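PDB 3UOR: ABC transporter sugar binding protein from Xanthomonas axonopodis pv. citri, which probably captures maltose or related malto-oligosaccharides in the periplasm and delivers them to an ABC transporter for uptake. Local coordinates for residues T128-D132 with G133-G137; Q403-D406 with Q407-E411; E170-M173 with A174-R178. All blocks are in the same frame, centred on the assembly; numbering follows the deposited sequence.

Contact 1 (T128-D132 with G133-G137)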
ATOM      1  N   THR A 128       2.283 -10.956  -1.066  1.00 34.14           N
ATOM      2  CA  THR A 128       3.440 -10.067  -0.911  1.00 34.79           C
ATOM      3  C   THR A 128       4.532 -10.659  -0.013  1.00 40.37           C
ATOM      4  O   THR A 128       5.665 -10.200  -0.047  1.00 34.90           O
ATOM      5  CB  THR A 128       3.071  -8.662  -0.371  1.00 33.87           C
ATOM      6  OG1 THR A 128       2.612  -8.755   0.984  1.00 35.37           O
ATOM      7  CG2 THR A 128       1.978  -8.010  -1.210  1.00 33.70           C
ATOM      8  N   ASN A 129       4.206 -11.669   0.793  1.00 30.10           N
ATOM      9  CA  ASN A 129       5.226 -12.251   1.670  1.00 33.54           C
ATOM     10  C   ASN A 129       5.889 -13.478   1.072  1.00 36.63           C
ATOM     11  O   ASN A 129       6.733 -14.103   1.698  1.00 40.15           O
ATOM     12  CB  ASN A 129       4.645 -12.594   3.037  1.00 38.70           C
ATOM     13  CG  ASN A 129       4.400 -11.372   3.877  1.00 40.72           C
ATOM     14  OD1 ASN A 129       4.950 -11.240   4.961  1.00 48.13           O
ATOM     15  ND2 ASN A 129       3.589 -10.463   3.376  1.00 48.06           N
ATOM     16  N   LEU A 130       5.486 -13.837  -0.138  1.00 37.39           N
ATOM     17  CA  LEU A 130       6.044 -15.018  -0.783  1.00 35.45           C
ATOM     18  C   LEU A 130       7.131 -14.592  -1.756  1.00 43.45           C
ATOM     19  O   LEU A 130       6.912 -13.759  -2.635  1.00 45.25           O
ATOM     20  CB  LEU A 130       4.953 -15.790  -1.516  1.00 31.43           C
ATOM     21  CG  LEU A 130       4.031 -16.594  -0.605  1.00 45.27           C
ATOM     22  CD1 LEU A 130       2.810 -17.083  -1.375  1.00 49.58           C
ATOM     23  CD2 LEU A 130       4.817 -17.760  -0.022  1.00 42.69           C
ATOM     24  N   VAL A 131       8.319 -15.137  -1.572  1.00 45.74           N
ATOM     25  CA  VAL A 131       9.420 -14.795  -2.445  1.00 52.93           C
ATOM     26  C   VAL A 131       9.966 -16.070  -3.039  1.00 57.97           C
ATOM     27  O   VAL A 131      10.584 -16.883  -2.340  1.00 44.86           O
ATOM     28  CB  VAL A 131      10.523 -14.031  -1.707  1.00 55.54           C
ATOM     29  CG1 VAL A 131      11.711 -13.842  -2.622  1.00 57.39           C
ATOM     30  CG2 VAL A 131      10.000 -12.688  -1.232  1.00 45.81           C
ATOM     31  N   ASP A 132       9.699 -16.260  -4.326  1.00 58.73           N
ATOM     32  CA  ASP A 132      10.188 -17.429  -5.009  1.00 59.76           C
ATOM     33  C   ASP A 132       9.526 -18.660  -4.412  1.00 62.02           C
ATOM     34  O   ASP A 132      10.174 -19.688  -4.219  1.00 54.46           O
ATOM     35  CB  ASP A 132      11.700 -17.528  -4.828  1.00 74.88           C
ATOM     36  CG  ASP A 132      12.369 -18.264  -5.958  1.00 90.99           C
ATOM     37  OD1 ASP A 132      12.166 -17.846  -7.121  1.00 97.88           O
ATOM     38  OD2 ASP A 132      13.097 -19.248  -5.685  1.00 92.37           O
ATOM     39  N   GLY A 133       8.242 -18.538  -4.094  1.00 62.11           N
ATOM     40  CA  GLY A 133       7.480 -19.655  -3.572  1.00 57.89           C
ATOM     41  C   GLY A 133       7.724 -19.971  -2.106  1.00 60.23           C
ATOM     42  O   GLY A 133       7.153 -20.925  -1.566  1.00 63.52           O
ATOM     43  N   THR A 134       8.566 -19.177  -1.451  1.00 49.76           N
ATOM     44  CA  THR A 134       8.862 -19.403  -0.037  1.00 47.11           C
ATOM     45  C   THR A 134       8.333 -18.260   0.835  1.00 44.80           C
ATOM     46  O   THR A 134       8.554 -17.099   0.529  1.00 35.28           O
ATOM     47  CB  THR A 134      10.384 -19.596   0.195  1.00 47.50           C
ATOM     48  OG1 THR A 134      10.833 -20.747  -0.532  1.00 54.10           O
ATOM     49  CG2 THR A 134      10.682 -19.811   1.674  1.00 42.90           C
ATOM     50  N   LEU A 135       7.636 -18.595   1.920  1.00 41.76           N
ATOM     51  CA  LEU A 135       7.052 -17.581   2.790  1.00 33.93           C
ATOM     52  C   LEU A 135       8.103 -17.000   3.725  1.00 37.00           C
ATOM     53  O   LEU A 135       8.733 -17.732   4.496  1.00 35.99           O
ATOM     54  CB  LEU A 135       5.895 -18.174   3.611  1.00 34.59           C
ATOM     55  CG  LEU A 135       5.072 -17.172   4.425  1.00 34.11           C
ATOM     56  CD1 LEU A 135       4.254 -16.300   3.505  1.00 30.07           C
ATOM     57  CD2 LEU A 135       4.155 -17.855   5.454  1.00 35.09           C
ATOM     58  N   TYR A 136       8.275 -15.682   3.688  1.00 32.14           N
ATOM     59  CA  TYR A 136       9.302 -15.043   4.528  1.00 31.83           C
ATOM     60  C   TYR A 136       8.786 -14.024   5.530  1.00 32.80           C
ATOM     61  O   TYR A 136       9.566 -13.362   6.200  1.00 35.72           O
ATOM     62  CB  TYR A 136      10.363 -14.378   3.653  1.00 39.22           C
ATOM     63  CG  TYR A 136      11.308 -15.369   3.017  1.00 39.64           C
ATOM     64  CD1 TYR A 136      12.270 -16.018   3.775  1.00 36.40           C
ATOM     65  CD2 TYR A 136      11.243 -15.648   1.662  1.00 39.71           C
ATOM     66  CE1 TYR A 136      13.153 -16.927   3.198  1.00 43.68           C
ATOM     67  CE2 TYR A 136      12.119 -16.552   1.074  1.00 46.14           C
ATOM     68  CZ  TYR A 136      13.069 -17.188   1.846  1.00 49.95           C
ATOM     69  OH  TYR A 136      13.928 -18.093   1.264  1.00 62.37           O
ATOM     70  N   GLY A 137       7.476 -13.859   5.617  1.00 34.90           N
ATOM     71  CA  GLY A 137       6.920 -12.941   6.589  1.00 25.48           C
ATOM     72  C   GLY A 137       5.459 -13.268   6.847  1.00 29.69           C
ATOM     73  O   GLY A 137       4.885 -14.164   6.218  1.00 31.67           O
TER
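T134 O takes the straight N-H of V131 at 2.9 Å from V131 N, and the CA-H of L130 also leans on this oxygen, with L130 CA 3.5 Å from T134 O. This is the closing end of a tight beta hairpin: strand 130-131 turns into the long strand 134-150 through a two-residue type I' turn. D132 and G133 fill the turn corners, both with positive phi, and this left-handed backbone suits the glycine well. The return bond of the V131-T134 pair is longer, 3.2 Å from T134 N to V131 O, and its donor stands well above the carbonyl plane. Beyond the non-hydrogen-bonded L130-L135 pair, Y136 N reaches N129 O at 3.0 Å in an almost linear bond. L130 O is taken by K373 NZ, outside the hairpin.

L130 and L135 share one face of the hairpin. L130 lays CD2 against the backbone of its partner, 3.5 Å from L135 N, and CD2 also meets L135 CB. The first torsion (chi1 -172°) sets CG of L135 anti to the backbone N, and chi2 (70°) turns CD1 to 3.8 Å from N129 CB. L135 also rests on V110 of helix 107-111.

V131 and T134 occupy the other face, where the Y136 ring comes back along V131. Both V131 and Y136 rest on A98, so helix 94-99 covers this side. The phenol ring presents its edge to V131 O, which lies in the ring plane, 3.8 Å from Y136 CE2, while Y136 CD2 touches V131 CB.

Contact 2 (Q403-D406 with Q407-E411)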
ATOM      1  N   GLN A 403       8.561   3.860 -24.043  1.00 36.80           N
ATOM      2  CA  GLN A 403       9.815   3.413 -24.636  1.00 43.12           C
ATOM      3  C   GLN A 403      10.975   3.802 -23.721  1.00 36.02           C
ATOM      4  O   GLN A 403      11.884   3.007 -23.426  1.00 34.66           O
ATOM      5  CB  GLN A 403       9.992   4.085 -26.007  1.00 39.91           C
ATOM      6  CG  GLN A 403      11.283   3.720 -26.720  1.00 71.35           C
ATOM      7  CD  GLN A 403      11.041   2.815 -27.919  1.00 95.06           C
ATOM      8  OE1 GLN A 403       9.924   2.747 -28.443  1.00100.31           O
ATOM      9  NE2 GLN A 403      12.086   2.117 -28.359  1.00100.42           N
ATOM     10  N   GLU A 404      10.934   5.050 -23.283  1.00 31.36           N
ATOM     11  CA  GLU A 404      11.978   5.601 -22.440  1.00 35.42           C
ATOM     12  C   GLU A 404      11.947   4.923 -21.073  1.00 37.77           C
ATOM     13  O   GLU A 404      12.990   4.583 -20.527  1.00 36.13           O
ATOM     14  CB  GLU A 404      11.768   7.108 -22.289  1.00 31.26           C
ATOM     15  CG  GLU A 404      12.730   7.757 -21.330  1.00 48.64           C
ATOM     16  CD  GLU A 404      12.651   9.284 -21.311  1.00 59.81           C
ATOM     17  OE1 GLU A 404      11.952   9.898 -22.155  1.00 48.75           O
ATOM     18  OE2 GLU A 404      13.312   9.868 -20.431  1.00 71.72           O
ATOM     19  N   LEU A 405      10.745   4.721 -20.524  1.00 29.87           N
ATOM     20  CA  LEU A 405      10.618   4.061 -19.216  1.00 34.39           C
ATOM     21  C   LEU A 405      11.226   2.667 -19.262  1.00 31.11           C
ATOM     22  O   LEU A 405      12.059   2.333 -18.423  1.00 34.53           O
ATOM     23  CB  LEU A 405       9.161   4.010 -18.755  1.00 25.90           C
ATOM     24  CG  LEU A 405       8.853   3.417 -17.381  1.00 31.68           C
ATOM     25  CD1 LEU A 405       9.715   4.038 -16.272  1.00 26.45           C
ATOM     26  CD2 LEU A 405       7.382   3.636 -17.085  1.00 27.90           C
ATOM     27  N   ASP A 406      10.834   1.863 -20.250  1.00 30.63           N
ATOM     28  CA  ASP A 406      11.474   0.558 -20.454  1.00 30.38           C
ATOM     29  C   ASP A 406      13.011   0.616 -20.560  1.00 38.22           C
ATOM     30  O   ASP A 406      13.708  -0.251 -20.004  1.00 28.92           O
ATOM     31  CB  ASP A 406      10.867  -0.199 -21.650  1.00 28.47           C
ATOM     32  CG  ASP A 406       9.647  -1.040 -21.245  1.00 34.49           C
ATOM     33  OD1 ASP A 406       9.399  -1.186 -20.022  1.00 32.84           O
ATOM     34  OD2 ASP A 406       8.952  -1.569 -22.139  1.00 40.36           O
ATOM     35  N   GLN A 407      13.539   1.619 -21.266  1.00 32.66           N
ATOM     36  CA  GLN A 407      14.986   1.784 -21.340  1.00 31.09           C
ATOM     37  C   GLN A 407      15.560   1.986 -19.952  1.00 30.57           C
ATOM     38  O   GLN A 407      16.525   1.341 -19.596  1.00 35.00           O
ATOM     39  CB  GLN A 407      15.404   2.969 -22.224  1.00 31.48           C
ATOM     40  CG  GLN A 407      15.194   2.774 -23.709  1.00 52.29           C
ATOM     41  CD  GLN A 407      15.707   3.964 -24.519  1.00 67.44           C
ATOM     42  OE1 GLN A 407      14.993   4.515 -25.369  1.00 67.39           O
ATOM     43  NE2 GLN A 407      16.950   4.375 -24.245  1.00 68.99           N
ATOM     44  N   ARG A 408      14.982   2.895 -19.172  1.00 28.55           N
ATOM     45  CA  ARG A 408      15.474   3.125 -17.813  1.00 29.80           C
ATOM     46  C   ARG A 408      15.342   1.849 -16.978  1.00 31.64           C
ATOM     47  O   ARG A 408      16.254   1.477 -16.242  1.00 34.18           O
ATOM     48  CB  ARG A 408      14.721   4.281 -17.140  1.00 31.01           C
ATOM     49  CG  ARG A 408      14.918   5.661 -17.826  1.00 43.58           C
ATOM     50  CD  ARG A 408      16.412   6.039 -17.963  1.00 55.17           C
ATOM     51  NE  ARG A 408      16.693   6.552 -19.305  1.00 71.62           N
ATOM     52  CZ  ARG A 408      17.491   5.961 -20.187  1.00 72.53           C
ATOM     53  NH1 ARG A 408      18.125   4.854 -19.866  1.00 72.26           N
ATOM     54  NH2 ARG A 408      17.665   6.486 -21.390  1.00 85.39           N
ATOM     55  N   VAL A 409      14.211   1.164 -17.098  1.00 29.71           N
ATOM     56  CA  VAL A 409      13.980  -0.017 -16.256  1.00 30.30           C
ATOM     57  C   VAL A 409      14.923  -1.158 -16.652  1.00 28.07           C
ATOM     58  O   VAL A 409      15.485  -1.829 -15.798  1.00 36.64           O
ATOM     59  CB  VAL A 409      12.501  -0.453 -16.273  1.00 31.88           C
ATOM     60  CG1 VAL A 409      12.298  -1.781 -15.498  1.00 24.07           C
ATOM     61  CG2 VAL A 409      11.629   0.671 -15.679  1.00 26.26           C
ATOM     62  N   ASP A 410      15.142  -1.327 -17.950  1.00 27.45           N
ATOM     63  CA  ASP A 410      16.104  -2.307 -18.440  1.00 28.79           C
ATOM     64  C   ASP A 410      17.521  -2.074 -17.911  1.00 34.90           C
ATOM     65  O   ASP A 410      18.237  -3.042 -17.637  1.00 35.71           O
ATOM     66  CB  ASP A 410      16.078  -2.351 -19.975  1.00 30.81           C
ATOM     67  CG  ASP A 410      14.794  -2.977 -20.507  1.00 34.96           C
ATOM     68  OD1 ASP A 410      14.007  -3.464 -19.685  1.00 34.88           O
ATOM     69  OD2 ASP A 410      14.576  -3.007 -21.731  1.00 40.11           O
ATOM     70  N   GLU A 411      17.926  -0.808 -17.764  1.00 28.30           N
ATOM     71  CA  GLU A 411      19.211  -0.499 -17.116  1.00 27.31           C
ATOM     72  C   GLU A 411      19.188  -0.854 -15.640  1.00 30.06           C
ATOM     73  O   GLU A 411      20.105  -1.514 -15.125  1.00 26.88           O
ATOM     74  CB  GLU A 411      19.584   0.981 -17.303  1.00 29.54           C
ATOM     75  CG  GLU A 411      19.625   1.354 -18.753  1.00 34.96           C
ATOM     76  CD  GLU A 411      19.862   2.832 -18.982  1.00 44.10           C
ATOM     77  OE1 GLU A 411      19.703   3.611 -18.013  1.00 38.46           O
ATOM     78  OE2 GLU A 411      20.198   3.197 -20.141  1.00 46.51           O
TER
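Four successive i to i+4 backbone bonds run through this part of helix 398-412, from Q407 N to Q403 O (3.1 Å) down to D410 N to D406 O (2.7 Å). On the buried side L405 points CD1 at V409 CG2, 3.9 Å away, and the two side chains cross at a slant. V409 CG2 also presses on the backbone, 3.2 Å from L405 O. This is the apolar face of an amphipathic helix: L405 lies on M384 and V409 on I380, both from helix 377-394, and F218 touches both.

D406 and D410 tie the helix to G216-R219: D406 bridges to R219 and accepts the F218 N-H, while D410 OD1 accepts the N-H of G216. CG of D410 lies beside its backbone N (chi1 -70°), 3.0 Å from D406 O; the carboxylate oxygens are acceptors like D406 O, which binds D410 N instead. E404 OE2 makes a salt bridge to R390, and OE1 accepts from Q396.

Along the exposed side Q407 lies over the preceding turn, Q407 CG 3.3 Å from Q403 O. The amide planes of Q403 and Q407 are nearly perpendicular (87°). The end of R408, modelled in a salt bridge to E411, is less certain in position; Q407 CB sits over one face of its guanidinium, toward the rim.

Contact 3 (E170-M173 with A174-R178)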
ATOM      1  N   GLU A 170     -15.215   8.360 -15.466  1.00 28.25           N
ATOM      2  CA  GLU A 170     -15.009   9.494 -16.374  1.00 35.64           C
ATOM      3  C   GLU A 170     -16.266  10.372 -16.491  1.00 37.35           C
ATOM      4  O   GLU A 170     -16.191  11.606 -16.405  1.00 46.55           O
ATOM      5  CB  GLU A 170     -14.547   9.006 -17.752  1.00 31.83           C
ATOM      6  CG  GLU A 170     -13.223   8.260 -17.682  1.00 37.89           C
ATOM      7  CD  GLU A 170     -12.556   8.146 -19.045  1.00 46.43           C
ATOM      8  OE1 GLU A 170     -13.262   8.205 -20.071  1.00 56.43           O
ATOM      9  OE2 GLU A 170     -11.322   7.989 -19.095  1.00 51.82           O
ATOM     10  N   GLN A 171     -17.423   9.739 -16.666  1.00 39.68           N
ATOM     11  CA  GLN A 171     -18.686  10.477 -16.751  1.00 40.81           C
ATOM     12  C   GLN A 171     -18.999  11.232 -15.461  1.00 41.18           C
ATOM     13  O   GLN A 171     -19.411  12.378 -15.509  1.00 41.55           O
ATOM     14  CB  GLN A 171     -19.834   9.546 -17.104  1.00 36.04           C
ATOM     15  CG  GLN A 171     -19.690   8.956 -18.476  1.00 55.22           C
ATOM     16  CD  GLN A 171     -19.794  10.030 -19.527  1.00 74.24           C
ATOM     17  OE1 GLN A 171     -20.685  10.880 -19.466  1.00 77.60           O
ATOM     18  NE2 GLN A 171     -18.875  10.018 -20.484  1.00 80.24           N
ATOM     19  N   VAL A 172     -18.794  10.598 -14.308  1.00 37.02           N
ATOM     20  CA  VAL A 172     -19.025  11.284 -13.031  1.00 34.99           C
ATOM     21  C   VAL A 172     -18.077  12.483 -12.889  1.00 39.19           C
ATOM     22  O   VAL A 172     -18.481  13.580 -12.500  1.00 38.80           O
ATOM     23  CB  VAL A 172     -18.822  10.347 -11.821  1.00 38.02           C
ATOM     24  CG1 VAL A 172     -18.811  11.159 -10.542  1.00 35.75           C
ATOM     25  CG2 VAL A 172     -19.915   9.265 -11.782  1.00 34.89           C
ATOM     26  N   MET A 173     -16.806  12.279 -13.211  1.00 34.93           N
ATOM     27  CA  MET A 173     -15.854  13.383 -13.109  1.00 39.56           C
ATOM     28  C   MET A 173     -16.228  14.520 -14.052  1.00 38.91           C
ATOM     29  O   MET A 173     -16.132  15.685 -13.684  1.00 38.06           O
ATOM     30  CB  MET A 173     -14.406  12.922 -13.331  1.00 26.94           C
ATOM     31  CG  MET A 173     -13.854  12.108 -12.137  1.00 28.96           C
ATOM     32  SD  MET A 173     -12.124  11.650 -12.356  1.00 38.09           S
ATOM     33  CE  MET A 173     -12.204  10.563 -13.789  1.00 25.50           C
ATOM     34  N   ALA A 174     -16.661  14.192 -15.260  1.00 42.23           N
ATOM     35  CA  ALA A 174     -17.037  15.254 -16.202  1.00 44.43           C
ATOM     36  C   ALA A 174     -18.256  15.977 -15.635  1.00 50.09           C
ATOM     37  O   ALA A 174     -18.375  17.195 -15.743  1.00 48.72           O
ATOM     38  CB  ALA A 174     -17.336  14.683 -17.580  1.00 40.08           C
ATOM     39  N   ALA A 175     -19.143  15.225 -14.985  1.00 47.35           N
ATOM     40  CA  ALA A 175     -20.369  15.817 -14.457  1.00 46.84           C
ATOM     41  C   ALA A 175     -20.034  16.782 -13.310  1.00 43.41           C
ATOM     42  O   ALA A 175     -20.632  17.853 -13.181  1.00 41.39           O
ATOM     43  CB  ALA A 175     -21.360  14.730 -14.010  1.00 37.44           C
ATOM     44  N   ILE A 176     -19.052  16.420 -12.500  1.00 41.71           N
ATOM     45  CA  ILE A 176     -18.632  17.280 -11.391  1.00 40.29           C
ATOM     46  C   ILE A 176     -17.945  18.526 -11.931  1.00 49.17           C
ATOM     47  O   ILE A 176     -18.160  19.639 -11.447  1.00 47.96           O
ATOM     48  CB  ILE A 176     -17.676  16.523 -10.431  1.00 40.47           C
ATOM     49  CG1 ILE A 176     -18.426  15.388  -9.736  1.00 38.69           C
ATOM     50  CG2 ILE A 176     -17.066  17.467  -9.422  1.00 36.97           C
ATOM     51  CD1 ILE A 176     -17.584  14.542  -8.808  1.00 38.12           C
ATOM     52  N   LYS A 177     -17.127  18.332 -12.957  1.00 44.12           N
ATOM     53  CA  LYS A 177     -16.381  19.431 -13.536  1.00 45.44           C
ATOM     54  C   LYS A 177     -17.341  20.489 -14.099  1.00 55.97           C
ATOM     55  O   LYS A 177     -17.151  21.685 -13.875  1.00 55.86           O
ATOM     56  CB  LYS A 177     -15.415  18.922 -14.605  1.00 43.74           C
ATOM     57  CG  LYS A 177     -14.547  20.020 -15.252  1.00 46.41           C
ATOM     58  CD  LYS A 177     -13.512  20.573 -14.281  1.00 39.63           C
ATOM     59  CE  LYS A 177     -12.656  21.617 -14.975  1.00 43.24           C
ATOM     60  NZ  LYS A 177     -11.481  21.994 -14.156  1.00 43.35           N
ATOM     61  N   ARG A 178     -18.382  20.058 -14.808  1.00 56.55           N
ATOM     62  CA  ARG A 178     -19.410  21.002 -15.256  1.00 61.60           C
ATOM     63  C   ARG A 178     -19.966  21.783 -14.074  1.00 59.30           C
ATOM     64  O   ARG A 178     -20.084  22.993 -14.125  1.00 68.42           O
ATOM     65  CB  ARG A 178     -20.559  20.285 -15.968  1.00 68.27           C
ATOM     66  CG  ARG A 178     -20.166  19.689 -17.304  1.00 75.81           C
ATOM     67  CD  ARG A 178     -21.391  19.308 -18.119  1.00 81.01           C
ATOM     68  NE  ARG A 178     -22.174  18.231 -17.520  1.00 80.30           N
ATOM     69  CZ  ARG A 178     -21.927  16.934 -17.701  1.00 73.49           C
ATOM     70  NH1 ARG A 178     -20.901  16.545 -18.454  1.00 61.70           N
ATOM     71  NH2 ARG A 178     -22.706  16.024 -17.123  1.00 68.41           N
TER
HETATM   72  O   HOH W   1     -21.169  13.282 -17.323  1.00 43.17           O
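Helix 166-180 is amphipathic, and here two of its turns meet, one face buried and the other in touch with water. Q171 O, on the wetter side, accepts twice: from A175 N at 2.9 Å, the ordinary helix bond, and from a water that donates to it at 2.7 Å. The same water donates a longer bond to Q171 OE1 and accepts one from R178 NH2, 3.1 Å away, so it ties two side chains seven residues apart to one peptide oxygen. CG of Q171 lies beside the backbone N (chi1 -65°), and a bend at chi2 (-66°) curls the amide back toward the water. The R178 guanidinium folds back as well, with A174 O and A175 CA under one of its faces, toward the rim. A175 CB sits 3.4 Å from Q171 O, against the preceding turn.

The buried face carries the helix onto the mixed sheet of the alpha/beta solute-binding fold. V172 and I176 point the same way, side by side, V172 CG1 4.0 Å from I176 CD1, and both rest on F261 of strand 259-264. I176 CG1 also lies close over the backbone, 3.3 Å from V172 O. M173, its CG beside the backbone N (chi1 -73°), reaches M233 of helix 221-235 and W238. K177 N closes on M173 O at 2.9 Å, while the far end of the lysine, NZ, donates to G237 O and R184 O, and K177 makes a cation-pi contact with Y185.

How the contacts relate
All three contacts are local and partly buried, but they belong to different parts of the fold. Contact 1, centred about 17 Å from the chain centre, is a beta hairpin feeding the main sheet; contact 3 lies on the opposite side of that centre, its own centre about 42 Å from that of contact 1. Both contacts 1 and 3 are tied to that sheet, one through strand 134-150, the other by packing on strand 259-264. Contact 2 lies within helix 398-412, which packs on helix 377-394. Cross-strand bonds hold contact 1; i to i+4 bonds hold contacts 2 and 3, where polar side chains add carboxylate links to arginine and backbone in one, a bridging water and a lysine in the other.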